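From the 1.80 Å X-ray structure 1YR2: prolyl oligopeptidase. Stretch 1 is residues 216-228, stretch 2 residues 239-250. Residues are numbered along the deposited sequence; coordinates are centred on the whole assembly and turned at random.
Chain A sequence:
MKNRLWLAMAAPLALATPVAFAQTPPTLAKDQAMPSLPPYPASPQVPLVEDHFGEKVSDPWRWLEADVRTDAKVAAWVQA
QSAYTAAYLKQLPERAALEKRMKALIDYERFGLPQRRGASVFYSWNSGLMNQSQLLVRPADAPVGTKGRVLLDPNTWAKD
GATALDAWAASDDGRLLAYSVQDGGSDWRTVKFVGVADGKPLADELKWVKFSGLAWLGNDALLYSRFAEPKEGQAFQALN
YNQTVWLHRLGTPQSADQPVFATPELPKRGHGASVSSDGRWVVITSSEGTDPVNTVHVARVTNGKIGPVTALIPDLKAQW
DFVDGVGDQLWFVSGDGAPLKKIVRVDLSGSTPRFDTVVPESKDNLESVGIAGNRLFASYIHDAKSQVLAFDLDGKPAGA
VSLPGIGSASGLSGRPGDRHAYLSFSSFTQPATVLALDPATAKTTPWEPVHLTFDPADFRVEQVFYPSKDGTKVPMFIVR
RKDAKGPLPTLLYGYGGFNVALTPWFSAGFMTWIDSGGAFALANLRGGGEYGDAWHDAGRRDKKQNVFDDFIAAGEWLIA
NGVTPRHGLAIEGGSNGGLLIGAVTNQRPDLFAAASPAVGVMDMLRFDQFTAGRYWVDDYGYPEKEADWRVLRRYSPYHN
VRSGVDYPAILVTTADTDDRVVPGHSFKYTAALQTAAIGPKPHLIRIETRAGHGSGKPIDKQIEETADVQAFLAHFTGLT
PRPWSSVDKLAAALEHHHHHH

Stretch 1 216-228: WLGNDALLYSRFA
Stretch 2 239-250: LNYNQTVWLHRL

Two neighbouring strands of one chain, 221-226 and 244-249, pair antiparallel through a regular backbone ladder, and side chains on both faces and at both ends extend the contact to 967 Å² of buried surface. The strand directions differ by 155° and the axes approach to 4.6 Å. Backbone torsions are extended throughout, from -154/152 at Ala221 to -148/172 at Arg226 and from -133/146 at Thr244 to -96/128 at Arg249.

The register pairs Leu222 with His248, Tyr224 with Trp246 and Arg226 with Thr244 as hydrogen-bonded pairs, CA-CA 5.2, 5.7 and 5.6 Å. Each closes a two-bond ring: Leu222 N to His248 O 2.9 Å and His248 N to Leu222 O 2.9 Å; Tyr224 N to Trp246 O 3.1 Å and Trp246 N to Tyr224 O 2.9 Å; Arg226 N to Thr244 O 3.0 Å and Thr244 N to Arg226 O 2.9 Å. Leu250 N donates to Asp220 O at 3.1 Å, nearly linear at 174°, adding a rung beyond the strands. The intervening non-hydrogen-bonded pairs, Ala221-Arg249, Leu223-Leu247 and Ser225-Val245, lie closer, CA-CA 4.4 to 4.6 Å, and CA-H...O contacts supplement the ladder, as from Ala221 CA to His248 O at 3.1 Å.

These non-hydrogen-bonded pairs share a face. There Leu247 (t, chi2 p) puts CD1 3.7 Å from Ala221 CB, 3.8 Å from Leu217 CD2 and 3.9 Å from Leu223 CD2, a small apolar cluster; Leu223 is m, t.

The other face carries Leu222, Tyr224, Arg226, Thr244, Trp246 and His248. Arg226 (p, t, m; chi4 172°) lays CD over the Trp246 five-membered ring, 3.9 Å from its centroid, while Arg226 CZ, 5.6 Å from that centroid, can add at most a weak cation-pi attraction. The guanidinium bonds to the backbone of the next residue, just past the strand: Arg226 NE and NH2 donate to Phe227 O at 3.2 and 3.1 Å. Trp246 (m, chi2 71°) is tied by NE1 to Thr244 OG1 (Thr244 p) at 2.7 Å. Tyr224 (p) brings CZ to 3.8 Å from Trp246 CB; the two rings are near parallel but slid apart and barely overlap.

Beyond Arg226, Phe227 (m, chi2 79°) receives Gln243 CB over one ring face, 3.9 Å from the centroid, and Tyr241 O at its edge, 3.3 Å from Phe227 CD2. One water accepts from Ala228 N at 2.9 Å and donates to Tyr241 O at 2.7 Å. At the opposite end, Leu250 CD2 packs 3.7 Å from Trp216 CZ3.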

# COMPACT_ATOMS: atom_id res chain seq x y z
N TRP A 216 5.76 28.44 -1.09
CA TRP A 216 6.50 29.70 -1.06
C TRP A 216 6.19 30.52 -2.31
O TRP A 216 6.09 29.98 -3.42
CB TRP A 216 8.01 29.41 -0.99
CG TRP A 216 8.48 28.99 0.37
CD1 TRP A 216 8.55 27.71 0.86
CD2 TRP A 216 8.92 29.84 1.43
NE1 TRP A 216 9.05 27.71 2.13
CE2 TRP A 216 9.26 29.01 2.52
CE3 TRP A 216 9.11 31.21 1.55
CZ2 TRP A 216 9.74 29.51 3.73
CZ3 TRP A 216 9.58 31.72 2.71
CH2 TRP A 216 9.92 30.86 3.80
N LEU A 217 6.03 31.82 -2.10
CA LEU A 217 5.93 32.80 -3.15
C LEU A 217 7.26 33.51 -3.12
O LEU A 217 7.47 34.42 -2.33
CB LEU A 217 4.77 33.72 -2.88
CG LEU A 217 4.38 34.66 -3.99
CD1 LEU A 217 3.47 34.00 -4.97
CD2 LEU A 217 3.75 35.92 -3.39
N GLY A 218 8.18 33.05 -3.93
CA GLY A 218 9.58 33.47 -3.87
C GLY A 218 10.26 33.09 -2.56
O GLY A 218 10.05 31.99 -2.06
N ASN A 219 11.12 33.98 -2.04
CA ASN A 219 11.96 33.66 -0.88
C ASN A 219 11.52 34.22 0.45
O ASN A 219 12.12 33.87 1.46
CB ASN A 219 13.41 34.06 -1.18
CG ASN A 219 13.88 33.46 -2.51
OD1 ASN A 219 13.71 32.28 -2.74
ND2 ASN A 219 14.42 34.26 -3.36
N ASP A 220 10.46 35.01 0.48
CA ASP A 220 10.07 35.72 1.71
C ASP A 220 8.60 35.87 1.90
O ASP A 220 8.16 36.80 2.59
CB ASP A 220 10.69 37.12 1.70
CG ASP A 220 10.27 37.92 0.49
OD1 ASP A 220 9.34 37.48 -0.24
OD2 ASP A 220 10.81 38.99 0.17
N ALA A 221 7.80 34.97 1.30
CA ALA A 221 6.37 34.95 1.55
C ALA A 221 5.86 33.54 1.31
O ALA A 221 6.40 32.82 0.47
CB ALA A 221 5.62 35.94 0.66
N LEU A 222 4.79 33.19 2.02
CA LEU A 222 4.25 31.83 2.05
C LEU A 222 2.74 31.87 1.93
O LEU A 222 2.08 32.60 2.68
CB LEU A 222 4.62 31.18 3.39
CG LEU A 222 4.28 29.68 3.42
CD1 LEU A 222 5.38 28.84 2.80
CD2 LEU A 222 4.01 29.19 4.80
N LEU A 223 2.20 31.14 0.97
CA LEU A 223 0.75 30.90 0.86
C LEU A 223 0.33 29.69 1.68
O LEU A 223 1.00 28.65 1.68
CB LEU A 223 0.36 30.61 -0.59
CG LEU A 223 0.48 31.75 -1.57
CD1 LEU A 223 0.51 31.22 -3.00
CD2 LEU A 223 -0.66 32.71 -1.43
N TYR A 224 -0.80 29.83 2.36
CA TYR A 224 -1.31 28.80 3.24
C TYR A 224 -2.84 28.94 3.33
O TYR A 224 -3.42 29.95 2.92
CB TYR A 224 -0.67 28.92 4.63
CG TYR A 224 -1.07 30.16 5.43
CD1 TYR A 224 -0.45 31.40 5.21
CD2 TYR A 224 -2.06 30.10 6.40
CE1 TYR A 224 -0.83 32.51 5.92
CE2 TYR A 224 -2.47 31.22 7.09
CZ TYR A 224 -1.80 32.42 6.88
OH TYR A 224 -2.17 33.52 7.63
N SER A 225 -3.48 27.91 3.84
CA SER A 225 -4.91 27.94 4.06
C SER A 225 -5.22 27.87 5.54
O SER A 225 -4.51 27.22 6.30
CB SER A 225 -5.57 26.77 3.32
OG SER A 225 -5.26 26.83 1.93
N ARG A 226 -6.27 28.58 5.94
CA ARG A 226 -6.67 28.69 7.32
C ARG A 226 -8.20 28.85 7.43
O ARG A 226 -8.89 29.06 6.44
CB ARG A 226 -6.00 29.86 8.00
CG ARG A 226 -6.33 31.24 7.43
CD ARG A 226 -5.93 32.40 8.38
NE ARG A 226 -6.86 32.39 9.50
CZ ARG A 226 -6.74 33.13 10.60
NH1 ARG A 226 -5.76 34.02 10.71
NH2 ARG A 226 -7.66 32.99 11.58
N PHE A 227 -8.67 28.78 8.67
CA PHE A 227 -10.07 28.98 9.03
C PHE A 227 -10.16 30.09 10.07
O PHE A 227 -9.17 30.47 10.66
CB PHE A 227 -10.68 27.72 9.64
CG PHE A 227 -10.79 26.58 8.66
CD1 PHE A 227 -9.68 25.80 8.35
CD2 PHE A 227 -12.00 26.29 8.08
CE1 PHE A 227 -9.77 24.73 7.42
CE2 PHE A 227 -12.09 25.26 7.17
CZ PHE A 227 -10.95 24.47 6.84
N ALA A 228 -11.37 30.60 10.29
CA ALA A 228 -11.58 31.64 11.30
C ALA A 228 -11.15 31.15 12.67
O ALA A 228 -11.32 29.98 12.99
CB ALA A 228 -13.04 32.07 11.35
N LEU A 239 -15.92 23.89 12.95
CA LEU A 239 -16.68 23.48 11.78
C LEU A 239 -15.76 23.83 10.60
O LEU A 239 -15.19 24.94 10.53
CB LEU A 239 -18.06 24.20 11.74
CG LEU A 239 -19.35 23.64 12.44
CD1 LEU A 239 -19.62 22.13 12.17
CD2 LEU A 239 -19.39 23.91 13.96
N ASN A 240 -15.52 22.87 9.72
CA ASN A 240 -14.62 23.12 8.59
C ASN A 240 -15.29 23.91 7.49
O ASN A 240 -15.27 23.48 6.33
CB ASN A 240 -13.97 21.83 8.04
CG ASN A 240 -13.35 20.97 9.14
OD1 ASN A 240 -12.77 21.49 10.10
ND2 ASN A 240 -13.53 19.65 9.02
N TYR A 241 -15.87 25.07 7.83
CA TYR A 241 -16.39 26.00 6.80
C TYR A 241 -15.53 27.22 6.52
O TYR A 241 -14.83 27.75 7.37
CB TYR A 241 -17.83 26.49 7.14
CG TYR A 241 -18.82 25.35 7.39
CD1 TYR A 241 -18.76 24.18 6.65
CD2 TYR A 241 -19.78 25.44 8.39
CE1 TYR A 241 -19.65 23.11 6.88
CE2 TYR A 241 -20.66 24.39 8.64
CZ TYR A 241 -20.58 23.22 7.87
OH TYR A 241 -21.44 22.18 8.09
N ASN A 242 -15.64 27.70 5.28
CA ASN A 242 -15.05 28.96 4.87
C ASN A 242 -13.52 29.00 4.94
O ASN A 242 -12.92 30.02 5.27
CB ASN A 242 -15.68 30.12 5.65
CG ASN A 242 -17.11 30.36 5.22
OD1 ASN A 242 -17.37 30.60 4.04
ND2 ASN A 242 -18.02 30.30 6.15
N GLN A 243 -12.90 27.89 4.58
CA GLN A 243 -11.47 27.87 4.45
C GLN A 243 -11.01 28.97 3.46
O GLN A 243 -11.62 29.21 2.40
CB GLN A 243 -11.00 26.50 3.98
CG GLN A 243 -9.47 26.40 3.96
CD GLN A 243 -8.95 25.00 3.58
OE1 GLN A 243 -9.44 24.39 2.63
NE2 GLN A 243 -7.98 24.49 4.38
N THR A 244 -9.95 29.67 3.80
CA THR A 244 -9.44 30.78 2.97
C THR A 244 -7.92 30.70 2.77
O THR A 244 -7.22 30.22 3.64
CB THR A 244 -9.86 32.16 3.51
OG1 THR A 244 -9.45 32.29 4.87
CG2 THR A 244 -11.35 32.26 3.60
N VAL A 245 -7.46 31.12 1.60
CA VAL A 245 -6.04 31.15 1.25
C VAL A 245 -5.53 32.56 1.55
O VAL A 245 -6.18 33.52 1.16
CB VAL A 245 -5.82 30.80 -0.21
CG1 VAL A 245 -4.31 30.82 -0.56
CG2 VAL A 245 -6.38 29.47 -0.52
N TRP A 246 -4.44 32.65 2.32
CA TRP A 246 -3.74 33.89 2.70
C TRP A 246 -2.26 33.84 2.35
O TRP A 246 -1.69 32.75 2.14
CB TRP A 246 -3.86 34.10 4.19
CG TRP A 246 -5.22 34.29 4.70
CD1 TRP A 246 -6.23 33.35 4.81
CD2 TRP A 246 -5.77 35.52 5.21
NE1 TRP A 246 -7.35 33.92 5.34
CE2 TRP A 246 -7.10 35.24 5.62
CE3 TRP A 246 -5.27 36.84 5.37
CZ2 TRP A 246 -7.94 36.22 6.17
CZ3 TRP A 246 -6.08 37.80 5.90
CH2 TRP A 246 -7.42 37.49 6.30
N LEU A 247 -1.64 35.03 2.35
CA LEU A 247 -0.22 35.21 2.06
C LEU A 247 0.39 35.80 3.31
O LEU A 247 -0.03 36.86 3.80
CB LEU A 247 0.02 36.13 0.87
CG LEU A 247 1.47 36.40 0.46
CD1 LEU A 247 2.07 35.10 -0.10
CD2 LEU A 247 1.55 37.52 -0.55
N HIS A 248 1.40 35.12 3.84
CA HIS A 248 2.17 35.66 4.93
C HIS A 248 3.51 36.21 4.44
O HIS A 248 4.29 35.48 3.81
CB HIS A 248 2.46 34.59 6.00
CG HIS A 248 3.31 35.09 7.11
ND1 HIS A 248 2.91 36.10 7.95
CD2 HIS A 248 4.58 34.76 7.50
CE1 HIS A 248 3.86 36.34 8.84
NE2 HIS A 248 4.89 35.56 8.57
N ARG A 249 3.81 37.45 4.82
CA ARG A 249 5.13 38.03 4.54
C ARG A 249 6.09 37.90 5.71
O ARG A 249 5.77 38.21 6.84
CB ARG A 249 4.99 39.48 4.08
CG ARG A 249 4.37 39.55 2.66
CD ARG A 249 4.26 40.98 2.13
NE ARG A 249 3.68 41.03 0.78
CZ ARG A 249 2.40 41.20 0.53
NH1 ARG A 249 1.50 41.33 1.52
NH2 ARG A 249 2.00 41.26 -0.72
N LEU A 250 7.26 37.36 5.45
CA LEU A 250 8.11 36.94 6.55
C LEU A 250 8.59 38.19 7.26
O LEU A 250 8.84 39.18 6.62
CB LEU A 250 9.28 36.10 6.01
CG LEU A 250 9.16 34.58 5.91
CD1 LEU A 250 8.99 34.00 7.31
CD2 LEU A 250 8.02 34.13 4.98
O HOH W 1 -13.77 29.64 8.95